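Local atomic coordinates of aldehyde dehydrogenase (Bartonella henselae, PDB entry 3I44), a protein that probably oxidises aldehydes to carboxylic acids with NAD(P)+ as hydride acceptor, as other members of the aldehyde dehydrogenase family do. Residues A53-S58 with A200-M205; K74-W79 with G189-L194; D160-V165 with D240-S245; N340-V345 with F405-S410; K353-I358 with Y383-T388. The protein carries 1 engineered substitution. All blocks are in the same frame, centred on the assembly; numbering follows the deposited sequence.

Contact 1 of 5, residues A53-S58 with A200-M205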
# COMPACT_ATOMS: atom_id res chain seq x y z
N ALA A 53 4.97 -39.84 -4.74
CA ALA A 53 4.47 -38.98 -5.78
C ALA A 53 3.01 -39.31 -6.14
O ALA A 53 2.69 -40.46 -6.42
CB ALA A 53 5.40 -39.08 -7.04
N CYS A 54 2.13 -38.31 -6.13
CA CYS A 54 0.73 -38.50 -6.55
C CYS A 54 0.42 -37.86 -7.90
O CYS A 54 -0.63 -38.15 -8.52
CB CYS A 54 -0.25 -37.97 -5.49
SG CYS A 54 -0.13 -36.17 -5.14
N ALA A 55 1.31 -37.01 -8.37
CA ALA A 55 1.11 -36.36 -9.65
C ALA A 55 2.40 -35.77 -10.13
O ALA A 55 3.35 -35.60 -9.37
CB ALA A 55 0.03 -35.24 -9.55
N VAL A 56 2.43 -35.45 -11.41
CA VAL A 56 3.53 -34.71 -11.99
C VAL A 56 3.00 -33.42 -12.60
O VAL A 56 1.99 -33.43 -13.30
CB VAL A 56 4.31 -35.55 -13.05
CG1 VAL A 56 3.39 -36.08 -14.16
CG2 VAL A 56 5.51 -34.72 -13.63
N ILE A 57 3.68 -32.31 -12.30
CA ILE A 57 3.36 -31.00 -12.88
C ILE A 57 4.58 -30.43 -13.60
O ILE A 57 5.68 -30.97 -13.49
CB ILE A 57 2.89 -29.98 -11.79
CG1 ILE A 57 3.95 -29.79 -10.70
CG2 ILE A 57 1.57 -30.44 -11.22
CD1 ILE A 57 3.84 -28.46 -9.95
N SER A 58 4.37 -29.33 -14.32
CA SER A 58 5.45 -28.61 -14.98
C SER A 58 5.75 -27.33 -14.22
O SER A 58 4.82 -26.64 -13.81
CB SER A 58 5.06 -28.24 -16.41
OG SER A 58 4.82 -29.38 -17.19
N ALA A 200 1.59 -27.93 -3.62
CA ALA A 200 0.15 -28.27 -3.51
C ALA A 200 -0.67 -27.56 -4.60
O ALA A 200 -1.54 -26.73 -4.29
CB ALA A 200 -0.39 -27.89 -2.11
N PRO A 201 -0.37 -27.83 -5.89
CA PRO A 201 -0.97 -27.09 -6.99
C PRO A 201 -2.26 -27.68 -7.51
O PRO A 201 -2.99 -27.02 -8.28
CB PRO A 201 0.09 -27.23 -8.08
CG PRO A 201 0.57 -28.59 -7.89
CD PRO A 201 0.60 -28.82 -6.38
N LEU A 202 -2.54 -28.93 -7.16
CA LEU A 202 -3.63 -29.65 -7.78
C LEU A 202 -5.00 -29.01 -7.46
O LEU A 202 -5.87 -28.95 -8.33
CB LEU A 202 -3.60 -31.13 -7.41
CG LEU A 202 -2.35 -31.96 -7.79
CD1 LEU A 202 -2.50 -33.38 -7.28
CD2 LEU A 202 -2.03 -31.95 -9.29
N SER A 203 -5.17 -28.50 -6.25
CA SER A 203 -6.44 -27.90 -5.86
C SER A 203 -6.73 -26.70 -6.75
O SER A 203 -7.85 -26.56 -7.22
CB SER A 203 -6.46 -27.55 -4.38
OG SER A 203 -5.31 -26.85 -3.96
N ALA A 204 -5.71 -25.87 -6.99
CA ALA A 204 -5.78 -24.72 -7.89
C ALA A 204 -6.07 -25.12 -9.32
O ALA A 204 -6.83 -24.47 -10.03
CB ALA A 204 -4.48 -23.88 -7.82
N MET A 205 -5.47 -26.22 -9.75
CA MET A 205 -5.74 -26.71 -11.12
C MET A 205 -7.19 -27.15 -11.25
O MET A 205 -7.83 -26.91 -12.26
CB MET A 205 -4.76 -27.84 -11.48
CG MET A 205 -3.35 -27.28 -11.53
SD MET A 205 -2.09 -28.49 -11.92
CE MET A 205 -2.40 -28.76 -13.68
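Ile-57 packs on Pro-201, Leu-202 and Met-205, and its side chain can be followed outward. At CB the chain splits into two arms. The first arm is CG2. It lies 3.9 Å from CG of Pro-201 and has the sulfur of Met-205 on it as well, with Ile-57 CG2 to Met-205 SD at 4.2 Å. Leu-202 CD2 is a looser neighbour of the same methyl. The second arm starts at CG1, which is placed between the backbone N and the carbonyl carbon (chi1 58°). That torsion carries the tip to the CG corner of the proline ring, where Ile-57 CD1 comes within 3.9 Å of Pro-201 CG. Both methyls thus converge on one corner of the ring.

Two residues back along the strand, Ala-55 offers a single methyl. It meets both branches of Leu-202, and Ala-55 CB to Leu-202 CD1 is 3.9 Å. Cys-54 adds its thiol sulfur to the same leucine tip, with SG 4.2 Å from Leu-202 CD1.

Strand 52-58 belongs to the small N-terminal sheet, and Leu-202 and Met-205 lie in the first turn of helix 202-213. The bound sodium ion is close by, about 6 Å from the side chain of Pro-201. Its site includes Glu-112, which also accepts a hydrogen bond from Ser-203 OG.

No hydrogen bond crosses between 53-58 and 200-205. The sheet and the helix start are thus joined here by fit of apolar surfaces alone, with methyls, a ring and two sulfurs in dispersion contact.

Contact 2 of 5, residues K74-W79 with G189-L194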
# COMPACT_ATOMS: atom_id res chain seq x y z
N LYS A 74 -4.88 -8.90 -23.18
CA LYS A 74 -5.83 -8.90 -24.29
C LYS A 74 -7.29 -9.04 -23.82
O LYS A 74 -8.16 -8.29 -24.26
CB LYS A 74 -5.47 -9.99 -25.30
N ALA A 75 -7.55 -9.98 -22.91
CA ALA A 75 -8.88 -10.19 -22.33
C ALA A 75 -9.41 -8.97 -21.54
O ALA A 75 -10.60 -8.69 -21.49
CB ALA A 75 -8.86 -11.41 -21.42
N PHE A 76 -8.50 -8.24 -20.92
CA PHE A 76 -8.86 -7.14 -20.04
C PHE A 76 -9.62 -6.06 -20.81
O PHE A 76 -10.59 -5.49 -20.31
CB PHE A 76 -7.60 -6.58 -19.39
CG PHE A 76 -7.83 -5.36 -18.57
CD1 PHE A 76 -8.46 -5.45 -17.31
CD2 PHE A 76 -7.41 -4.13 -19.02
CE1 PHE A 76 -8.69 -4.32 -16.55
CE2 PHE A 76 -7.62 -2.97 -18.25
CZ PHE A 76 -8.28 -3.07 -17.00
N GLN A 77 -9.18 -5.81 -22.04
CA GLN A 77 -9.80 -4.81 -22.88
C GLN A 77 -11.32 -5.00 -23.01
O GLN A 77 -12.07 -4.02 -23.04
CB GLN A 77 -9.10 -4.79 -24.26
CG GLN A 77 -7.61 -4.31 -24.17
CD GLN A 77 -7.47 -2.94 -23.48
OE1 GLN A 77 -8.16 -1.98 -23.85
NE2 GLN A 77 -6.60 -2.85 -22.46
N THR A 78 -11.79 -6.24 -23.05
CA THR A 78 -13.24 -6.49 -23.12
C THR A 78 -13.86 -6.89 -21.77
O THR A 78 -15.02 -6.56 -21.53
CB THR A 78 -13.58 -7.58 -24.14
OG1 THR A 78 -12.74 -8.71 -23.90
CG2 THR A 78 -13.37 -7.07 -25.56
N TRP A 79 -13.11 -7.58 -20.90
CA TRP A 79 -13.60 -7.98 -19.57
C TRP A 79 -13.92 -6.77 -18.66
O TRP A 79 -14.89 -6.80 -17.88
CB TRP A 79 -12.61 -8.95 -18.87
CG TRP A 79 -12.99 -9.38 -17.49
CD1 TRP A 79 -12.41 -8.98 -16.33
CD2 TRP A 79 -14.08 -10.23 -17.12
NE1 TRP A 79 -13.03 -9.55 -15.26
CE2 TRP A 79 -14.08 -10.32 -15.71
CE3 TRP A 79 -15.06 -10.94 -17.84
CZ2 TRP A 79 -15.01 -11.10 -14.99
CZ3 TRP A 79 -15.99 -11.72 -17.12
CH2 TRP A 79 -15.95 -11.80 -15.72
N GLY A 189 -13.34 -6.43 -12.04
CA GLY A 189 -13.13 -6.27 -13.49
C GLY A 189 -11.68 -6.47 -13.96
O GLY A 189 -11.33 -6.07 -15.10
N CYS A 190 -10.85 -7.05 -13.10
CA CYS A 190 -9.46 -7.37 -13.45
C CYS A 190 -9.36 -8.70 -14.16
O CYS A 190 -10.22 -9.55 -14.00
CB CYS A 190 -8.60 -7.46 -12.20
SG CYS A 190 -8.43 -5.93 -11.32
N THR A 191 -8.28 -8.89 -14.91
CA THR A 191 -7.85 -10.21 -15.39
C THR A 191 -6.57 -10.57 -14.62
O THR A 191 -5.96 -9.72 -13.93
CB THR A 191 -7.63 -10.19 -16.92
OG1 THR A 191 -6.57 -9.29 -17.21
CG2 THR A 191 -8.91 -9.71 -17.67
N MET A 192 -6.15 -11.83 -14.69
CA MET A 192 -5.17 -12.31 -13.69
C MET A 192 -4.35 -13.50 -14.15
O MET A 192 -4.81 -14.29 -14.97
CB MET A 192 -5.86 -12.69 -12.37
CG MET A 192 -6.87 -13.83 -12.51
SD MET A 192 -8.33 -13.63 -11.42
CE MET A 192 -9.17 -12.30 -12.27
N VAL A 193 -3.15 -13.61 -13.60
CA VAL A 193 -2.34 -14.82 -13.68
C VAL A 193 -2.10 -15.31 -12.26
O VAL A 193 -1.55 -14.59 -11.41
CB VAL A 193 -1.01 -14.61 -14.40
CG1 VAL A 193 -0.19 -15.95 -14.44
CG2 VAL A 193 -1.27 -14.10 -15.82
N LEU A 194 -2.55 -16.54 -12.00
CA LEU A 194 -2.34 -17.23 -10.73
C LEU A 194 -1.18 -18.22 -10.86
O LEU A 194 -1.13 -19.02 -11.82
CB LEU A 194 -3.61 -17.97 -10.32
CG LEU A 194 -3.51 -18.95 -9.13
CD1 LEU A 194 -3.21 -18.22 -7.85
CD2 LEU A 194 -4.78 -19.81 -8.99
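Ala-75 is the first residue of helix 62-79 here to reach Thr-191, with its CB 4.1 Å from Thr-191 CG2. At Phe-76, Thr-191 CG2 presses on the helix backbone itself, 3.5 Å from Phe-76 CA. On the other branch of the threonine, OG1 lies 3.6 Å from Phe-76 CB. That hydroxyl is hydrogen-bonded to Ala-72 O, one turn earlier, so the threonine is tied to the helix as well as packed on it. The Phe-76 ring extends along the loop before the strand. Its edge faces Cys-190 CA, and its CE1 is 3.5 Å from Gly-189 O.

This loop links two elements of the part that in aldehyde dehydrogenases forms the nucleotide-binding domain. Helix 174-188 ends in a Schellman motif at Gly-189, whose phi is positive (92°), and strand 191-195 then enters the parallel part of the sheet. The directions of 74-79 and 191-194 are 143° apart, nearer antiparallel than parallel.

Trp-79 closes the segment. Its CG is trans to the backbone N (chi1 178°), which brings the pyrrole side of the indole, CD1 and NE1, up to the loop carbonyls. CD1 of Trp-79 is 3.3 Å from Gly-189 O, and Trp-79 NE1 is 3.1 Å from Cys-190 O. Gly-189 O and Thr-191 N are buried without a polar partner. Trp-79 CD1 touches Thr-191 CG2 at 3.8 Å, and the side chain also packs on Leu-186, Pro-217 and Val-220.

Contact 3 of 5, residues D160-V165 with D240-S245. Engineered in segment 240-245: Glu-242 (natural residue Gly).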
# COMPACT_ATOMS: atom_id res chain seq x y z
N ASP A 160 -12.13 1.95 -10.44
CA ASP A 160 -11.73 1.32 -11.72
C ASP A 160 -10.90 0.04 -11.47
O ASP A 160 -10.02 0.03 -10.59
CB ASP A 160 -10.81 2.26 -12.52
CG ASP A 160 -11.54 3.43 -13.20
OD1 ASP A 160 -12.64 3.23 -13.75
OD2 ASP A 160 -10.93 4.53 -13.23
N ALA A 161 -11.13 -1.00 -12.27
CA ALA A 161 -10.25 -2.16 -12.25
C ALA A 161 -8.77 -1.71 -12.25
O ALA A 161 -8.35 -0.96 -13.13
CB ALA A 161 -10.53 -3.04 -13.45
N ILE A 162 -7.98 -2.18 -11.28
CA ILE A 162 -6.56 -1.79 -11.22
C ILE A 162 -5.81 -2.24 -12.49
O ILE A 162 -4.88 -1.55 -12.95
CB ILE A 162 -5.87 -2.28 -9.90
CG1 ILE A 162 -4.60 -1.45 -9.65
CG2 ILE A 162 -5.57 -3.78 -9.94
CD1 ILE A 162 -3.99 -1.53 -8.17
N GLY A 163 -6.26 -3.34 -13.10
CA GLY A 163 -5.65 -3.85 -14.33
C GLY A 163 -5.42 -5.35 -14.32
O GLY A 163 -6.22 -6.11 -13.79
N VAL A 164 -4.30 -5.77 -14.93
CA VAL A 164 -3.92 -7.15 -15.00
C VAL A 164 -3.11 -7.42 -13.76
O VAL A 164 -2.21 -6.68 -13.46
CB VAL A 164 -3.11 -7.49 -16.28
CG1 VAL A 164 -2.93 -8.99 -16.39
CG2 VAL A 164 -3.80 -6.97 -17.56
N VAL A 165 -3.44 -8.47 -13.01
CA VAL A 165 -2.85 -8.72 -11.71
C VAL A 165 -2.21 -10.07 -11.61
O VAL A 165 -2.60 -11.05 -12.27
CB VAL A 165 -3.88 -8.50 -10.59
CG1 VAL A 165 -4.49 -7.09 -10.77
CG2 VAL A 165 -5.00 -9.56 -10.65
N ASP A 240 3.83 -5.46 -17.25
CA ASP A 240 2.41 -5.48 -17.65
C ASP A 240 1.44 -5.90 -16.52
O ASP A 240 0.24 -6.03 -16.77
CB ASP A 240 2.18 -6.40 -18.83
CG ASP A 240 2.81 -5.88 -20.12
OD1 ASP A 240 3.00 -4.67 -20.28
OD2 ASP A 240 3.12 -6.71 -20.98
N LEU A 241 1.95 -6.13 -15.31
CA LEU A 241 1.05 -6.34 -14.17
C LEU A 241 1.01 -5.09 -13.32
O LEU A 241 2.04 -4.46 -13.07
CB LEU A 241 1.48 -7.54 -13.32
CG LEU A 241 1.53 -8.90 -14.03
CD1 LEU A 241 1.99 -10.01 -12.99
CD2 LEU A 241 0.22 -9.24 -14.72
N GLU A 242 -0.17 -4.72 -12.87
CA GLU A 242 -0.26 -3.50 -12.09
C GLU A 242 -0.35 -3.77 -10.57
O GLU A 242 -0.21 -2.86 -9.74
CB GLU A 242 -1.35 -2.61 -12.67
CG GLU A 242 -0.70 -1.27 -13.32
CD GLU A 242 -0.79 -0.19 -12.30
OE1 GLU A 242 0.18 0.07 -11.52
OE2 GLU A 242 -1.95 0.33 -12.21
N MET A 243 -0.49 -5.03 -10.21
CA MET A 243 -0.61 -5.41 -8.81
C MET A 243 -0.20 -6.84 -8.60
O MET A 243 -0.42 -7.68 -9.46
CB MET A 243 -2.07 -5.27 -8.37
CG MET A 243 -2.40 -5.95 -7.06
SD MET A 243 -4.04 -5.54 -6.65
CE MET A 243 -4.26 -6.44 -5.06
N ILE A 244 0.38 -7.10 -7.43
CA ILE A 244 0.66 -8.45 -6.98
C ILE A 244 -0.02 -8.69 -5.64
O ILE A 244 0.22 -7.91 -4.70
CB ILE A 244 2.15 -8.71 -6.75
CG1 ILE A 244 2.87 -8.67 -8.08
CG2 ILE A 244 2.36 -10.12 -6.14
CD1 ILE A 244 2.52 -9.81 -8.98
N SER A 245 -0.84 -9.75 -5.58
CA SER A 245 -1.41 -10.23 -4.33
C SER A 245 -0.70 -11.51 -3.93
O SER A 245 -0.78 -12.51 -4.62
CB SER A 245 -2.92 -10.48 -4.46
OG SER A 245 -3.42 -10.81 -3.18
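Val-164 and Leu-241 meet as two branched tips set at about a right angle. The bump is Leu-241 CD2. It fits between the side chain and the carbonyl of the valine, 3.6 Å from Val-164 CG1 and 3.7 Å from Val-164 O. Next to it, Val-164 CB rests on Asp-240 O.

A second interlock lies further along. Ile-162 CG2 fills the angle of the Met-243 chain, 4.0 Å from Met-243 SD and nearly as close to its CB. The methionine is extended beyond CG (chi2 174°, chi3 180°) and crosses the isoleucine at about a right angle. Its CB is shared, because Val-165 CG1 lies alongside it at 3.9 Å.

One backbone bond pins these surfaces together. Glu-242 N donates to Val-164 O over 2.9 Å, with 165° at the hydrogen. Met-243 N is buried nearby without a partner.

Glu-242 is an engineered residue. Its bent chain lies across Ile-162, and its OE2 forms salt bridges with Arg-476 and Arg-451 of the second subunit.

Strands 156-168 and 243-247 run parallel in the same sheet as strand 191-195. Helix 62-79 packs on Val-164 and Leu-241 through Ala-72 and Ile-69. Strand 266-270 packs on Met-243, and strand 489-494 adds Asp-490 beside Ile-162 and Glu-242.

Contact 4 of 5, residues N340-V345 with F405-S410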
# COMPACT_ATOMS: atom_id res chain seq x y z
N ASN A 340 -10.90 -36.98 13.53
CA ASN A 340 -10.36 -35.69 13.93
C ASN A 340 -8.91 -35.72 14.44
O ASN A 340 -8.50 -34.89 15.23
CB ASN A 340 -11.27 -35.09 15.00
CG ASN A 340 -11.20 -35.86 16.30
OD1 ASN A 340 -10.73 -37.00 16.31
ND2 ASN A 340 -11.66 -35.25 17.39
N HIS A 341 -8.13 -36.70 14.00
CA HIS A 341 -6.69 -36.65 14.20
C HIS A 341 -6.13 -35.45 13.37
O HIS A 341 -6.84 -34.91 12.51
CB HIS A 341 -6.09 -37.97 13.69
CG HIS A 341 -6.42 -38.28 12.25
ND1 HIS A 341 -7.63 -38.81 11.85
CD2 HIS A 341 -5.69 -38.12 11.12
CE1 HIS A 341 -7.63 -38.97 10.54
NE2 HIS A 341 -6.46 -38.57 10.07
N ILE A 342 -4.90 -35.02 13.66
CA ILE A 342 -4.15 -34.15 12.75
C ILE A 342 -3.37 -35.01 11.72
O ILE A 342 -3.11 -36.21 11.95
CB ILE A 342 -3.24 -33.12 13.49
CG1 ILE A 342 -2.02 -33.79 14.15
CG2 ILE A 342 -4.07 -32.30 14.56
CD1 ILE A 342 -1.13 -32.81 14.88
N GLY A 343 -3.09 -34.42 10.57
CA GLY A 343 -2.39 -35.10 9.48
C GLY A 343 -0.90 -34.85 9.58
O GLY A 343 -0.41 -34.28 10.58
N PRO A 344 -0.14 -35.27 8.54
CA PRO A 344 1.26 -34.90 8.51
C PRO A 344 1.42 -33.40 8.22
O PRO A 344 0.44 -32.73 7.80
CB PRO A 344 1.79 -35.71 7.34
CG PRO A 344 0.68 -35.86 6.46
CD PRO A 344 -0.53 -36.01 7.32
N VAL A 345 2.61 -32.88 8.46
CA VAL A 345 2.97 -31.60 7.85
C VAL A 345 3.29 -31.83 6.36
O VAL A 345 3.41 -32.97 5.89
CB VAL A 345 4.10 -30.86 8.60
CG1 VAL A 345 3.70 -30.62 10.06
CG2 VAL A 345 5.44 -31.61 8.47
N PHE A 405 5.11 -23.44 12.32
CA PHE A 405 4.26 -24.11 11.32
C PHE A 405 4.17 -25.63 11.51
O PHE A 405 4.06 -26.38 10.55
CB PHE A 405 4.71 -23.74 9.88
CG PHE A 405 3.68 -22.94 9.12
CD1 PHE A 405 3.16 -23.41 7.94
CD2 PHE A 405 3.22 -21.73 9.62
CE1 PHE A 405 2.19 -22.67 7.24
CE2 PHE A 405 2.26 -20.99 8.93
CZ PHE A 405 1.74 -21.47 7.74
N GLY A 406 4.22 -26.08 12.76
CA GLY A 406 3.98 -27.46 13.13
C GLY A 406 3.16 -27.45 14.41
O GLY A 406 2.91 -26.36 14.97
N PRO A 407 2.76 -28.63 14.92
CA PRO A 407 1.92 -28.70 16.11
C PRO A 407 2.73 -28.53 17.37
O PRO A 407 2.90 -29.48 18.13
CB PRO A 407 1.31 -30.09 16.01
CG PRO A 407 2.40 -30.89 15.35
CD PRO A 407 2.89 -29.96 14.28
N VAL A 408 3.19 -27.29 17.58
CA VAL A 408 4.12 -26.98 18.62
C VAL A 408 3.67 -25.72 19.40
O VAL A 408 3.64 -24.62 18.87
CB VAL A 408 5.53 -26.79 18.04
CG1 VAL A 408 6.53 -26.39 19.14
CG2 VAL A 408 5.95 -28.08 17.32
N LEU A 409 3.32 -25.91 20.66
CA LEU A 409 2.82 -24.82 21.49
C LEU A 409 3.88 -24.40 22.49
O LEU A 409 4.55 -25.26 23.06
CB LEU A 409 1.59 -25.31 22.23
CG LEU A 409 0.95 -24.38 23.25
CD1 LEU A 409 0.39 -23.15 22.54
CD2 LEU A 409 -0.17 -25.09 24.00
N SER A 410 4.02 -23.08 22.70
CA SER A 410 4.87 -22.53 23.74
C SER A 410 4.06 -21.85 24.86
O SER A 410 3.30 -20.93 24.58
CB SER A 410 5.84 -21.52 23.10
OG SER A 410 6.70 -22.15 22.16
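Ile-342 holds CG1 between its backbone N and carbonyl carbon (chi1 71°) and then runs straight out (chi2 -179°), which brings its tip to Pro-407. Val-345 has CG1 beside its backbone N (chi1 -58°), and this turns one methyl toward the same proline. The two side chains reach Pro-407 at different ring atoms.

Ile-342 CD1 meets the CB side of the ring, 3.8 Å from Pro-407 CB and 4.0 Å from Pro-407 CG. The isoleucine chain comes in slantwise to the ring. Val-345 CG1 lies near the other side of the ring, 4.3 Å from Pro-407 CD. The same methyl also touches the backbone ahead of the proline. It is 4.4 Å from Gly-406 CA and about as far from Phe-405 O. These longer distances make the valine half of the contact looser than the isoleucine half.

Pro-407 is the centre of an inverse gamma turn. Val-408 N bonds back to Gly-406 O over 2.8 Å, and strand 408-414 begins right after. No hydrogen bond links 340-345 with 405-410, so the join is apolar.

Both sides lie close to conserved features of the family. Gly-343 O accepts a hydrogen bond from Ser-299, and Val-345 packs on Gln-301; these two belong to the segment that in aldehyde dehydrogenases carries the catalytic cysteine. Phe-405, Gly-406 and Pro-407 belong to the Glu-x-Phe-Gly-Pro motif, whose glutamate and phenylalanine line the nicotinamide ribose site in relatives and probably do so here.

Contact 5 of 5, residues K353-I358 with Y383-T388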
# COMPACT_ATOMS: atom_id res chain seq x y z
N LYS A 353 12.60 -28.48 9.22
CA LYS A 353 12.62 -27.17 9.91
C LYS A 353 11.96 -27.27 11.29
O LYS A 353 12.44 -26.68 12.26
CB LYS A 353 11.91 -26.07 9.07
CG LYS A 353 12.79 -25.44 7.96
CD LYS A 353 11.95 -24.82 6.80
CE LYS A 353 11.04 -23.65 7.25
NZ LYS A 353 10.22 -23.05 6.11
N ILE A 354 10.86 -28.02 11.37
CA ILE A 354 10.12 -28.14 12.62
C ILE A 354 10.93 -28.95 13.63
O ILE A 354 11.04 -28.58 14.83
CB ILE A 354 8.72 -28.77 12.41
CG1 ILE A 354 7.83 -27.85 11.55
CG2 ILE A 354 8.05 -29.05 13.80
CD1 ILE A 354 6.59 -28.55 10.85
N GLN A 355 11.51 -30.06 13.16
CA GLN A 355 12.37 -30.87 14.05
C GLN A 355 13.49 -30.03 14.63
O GLN A 355 13.81 -30.12 15.82
CB GLN A 355 12.95 -32.08 13.32
CG GLN A 355 11.92 -33.09 12.84
CD GLN A 355 11.14 -33.67 14.00
OE1 GLN A 355 11.73 -34.15 14.94
NE2 GLN A 355 9.81 -33.60 13.94
N ASP A 356 14.10 -29.21 13.78
CA ASP A 356 15.21 -28.35 14.22
C ASP A 356 14.73 -27.38 15.31
O ASP A 356 15.43 -27.13 16.32
CB ASP A 356 15.78 -27.58 13.03
CG ASP A 356 16.92 -26.67 13.42
OD1 ASP A 356 17.98 -27.18 13.88
OD2 ASP A 356 16.75 -25.43 13.26
N LEU A 357 13.53 -26.84 15.12
CA LEU A 357 13.01 -25.85 16.06
C LEU A 357 12.63 -26.54 17.38
O LEU A 357 12.91 -26.00 18.46
CB LEU A 357 11.84 -25.03 15.43
CG LEU A 357 12.30 -23.75 14.67
CD1 LEU A 357 11.29 -23.25 13.64
CD2 LEU A 357 12.67 -22.60 15.63
N ILE A 358 12.04 -27.73 17.29
CA ILE A 358 11.75 -28.53 18.50
C ILE A 358 13.06 -28.82 19.29
O ILE A 358 13.18 -28.52 20.49
CB ILE A 358 11.01 -29.83 18.16
CG1 ILE A 358 9.56 -29.53 17.76
CG2 ILE A 358 10.97 -30.78 19.35
CD1 ILE A 358 8.86 -30.69 17.09
N TYR A 383 5.38 -37.31 6.85
CA TYR A 383 5.98 -36.20 7.60
C TYR A 383 5.17 -35.91 8.88
O TYR A 383 4.69 -34.79 9.09
CB TYR A 383 6.07 -34.97 6.68
CG TYR A 383 6.66 -35.30 5.30
CD1 TYR A 383 7.88 -35.99 5.19
CD2 TYR A 383 5.98 -34.98 4.13
CE1 TYR A 383 8.40 -36.34 3.92
CE2 TYR A 383 6.49 -35.32 2.89
CZ TYR A 383 7.72 -35.99 2.78
OH TYR A 383 8.21 -36.34 1.53
N TYR A 384 5.06 -36.90 9.75
CA TYR A 384 4.28 -36.77 10.98
C TYR A 384 5.10 -36.18 12.10
O TYR A 384 6.19 -36.69 12.42
CB TYR A 384 3.74 -38.12 11.41
CG TYR A 384 2.77 -38.69 10.40
CD1 TYR A 384 1.47 -38.21 10.31
CD2 TYR A 384 3.15 -39.70 9.54
CE1 TYR A 384 0.58 -38.71 9.39
CE2 TYR A 384 2.25 -40.21 8.59
CZ TYR A 384 0.97 -39.71 8.53
OH TYR A 384 0.09 -40.22 7.62
N VAL A 385 4.58 -35.09 12.67
CA VAL A 385 5.21 -34.40 13.75
C VAL A 385 4.37 -34.70 14.99
O VAL A 385 3.14 -34.75 14.93
CB VAL A 385 5.29 -32.87 13.47
CG1 VAL A 385 5.89 -32.12 14.66
CG2 VAL A 385 6.10 -32.58 12.20
N ARG A 386 5.03 -34.89 16.12
CA ARG A 386 4.35 -35.17 17.37
C ARG A 386 3.78 -33.89 17.95
O ARG A 386 4.52 -32.91 18.11
CB ARG A 386 5.34 -35.78 18.38
CG ARG A 386 5.93 -37.11 17.98
CD ARG A 386 7.22 -37.44 18.74
NE ARG A 386 6.98 -37.68 20.17
CZ ARG A 386 7.95 -37.69 21.09
NH1 ARG A 386 9.21 -37.46 20.75
NH2 ARG A 386 7.66 -37.94 22.36
N PRO A 387 2.50 -33.90 18.37
CA PRO A 387 2.01 -32.76 19.12
C PRO A 387 2.90 -32.47 20.33
O PRO A 387 3.10 -33.33 21.19
CB PRO A 387 0.62 -33.19 19.57
CG PRO A 387 0.19 -34.16 18.57
CD PRO A 387 1.44 -34.87 18.09
N THR A 388 3.46 -31.27 20.38
CA THR A 388 4.49 -30.94 21.35
C THR A 388 4.13 -29.69 22.14
O THR A 388 3.63 -28.71 21.57
CB THR A 388 5.86 -30.75 20.58
OG1 THR A 388 6.17 -31.97 19.89
CG2 THR A 388 7.00 -30.36 21.52
O HOH W 1 8.16 -34.78 16.11
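Gln-355 turns the NE2 end of its carboxamide to Val-385, with NE2 4.2 Å from Val-385 CG2. Both ends of the amide are held. NE2 donates to a water at 3.0 Å, and that water also accepts from Arg-386 N at 3.1 Å. The OE1 end takes a hydrogen bond from Gly-374 N. Together they fix the rotation of the amide; the water alone links it to Arg-386.

The second flat group is the Arg-386 carbonyl, which belongs to the loop itself. Thr-388 OG1 donates to Arg-386 O over a short 2.6 Å, coming from above the carbonyl plane, 41° out of it. The same OG1 accepts from Gly-372 N, so the hydroxyl is gripped on both counts. It also lies 4.1 Å from Ile-358 CD1, which has an apolar partner as well.

That partner is Val-385, the knob of the loop. Its CG1 is trans to the backbone N (chi1 177°) and is thereby aimed at the helix between two isoleucines one turn apart. Ile-354 CG2 is 3.9 Å from Val-385 CG1, and its chain meets the valine at a slant. Ile-358 CD1 is 4.1 Å from the same methyl, its chain passing the valine in the opposite sense.

Helix 348-363 is thus packed on the loop that leads into strand 388-391, in the seven-stranded sheet. Tyr-351 of this helix adds to the packing on Val-385. Thr-388 starts that strand and is bonded through its backbone to Leu-409 of the adjacent strand 408-414 and to Pro-407 just before it.

In the fold
All five contacts are largely buried. Contacts 2 and 3 lie on the opposite side of the chain's centre from contacts 4 and 5, with about 42 Å between the centres of 2 and 5. Contacts 2 and 3 share one sheet, where Val-165 pairs through its backbone with Thr-191 and Val-193. Contacts 4 and 5 are also stitched by a backbone bond, Val-345 to Tyr-383. Contact 1 touches contact 2 through Ala-204 and Leu-194. Contacts 1 and 4 are purely apolar. Contact 2 packs aromatic rings against loop carbonyls, contact 5 adds a water bridge, and contact 3 adds one straight backbone hydrogen bond. Contact 3 alone meets the second subunit, by packing and through the engineered Glu-242.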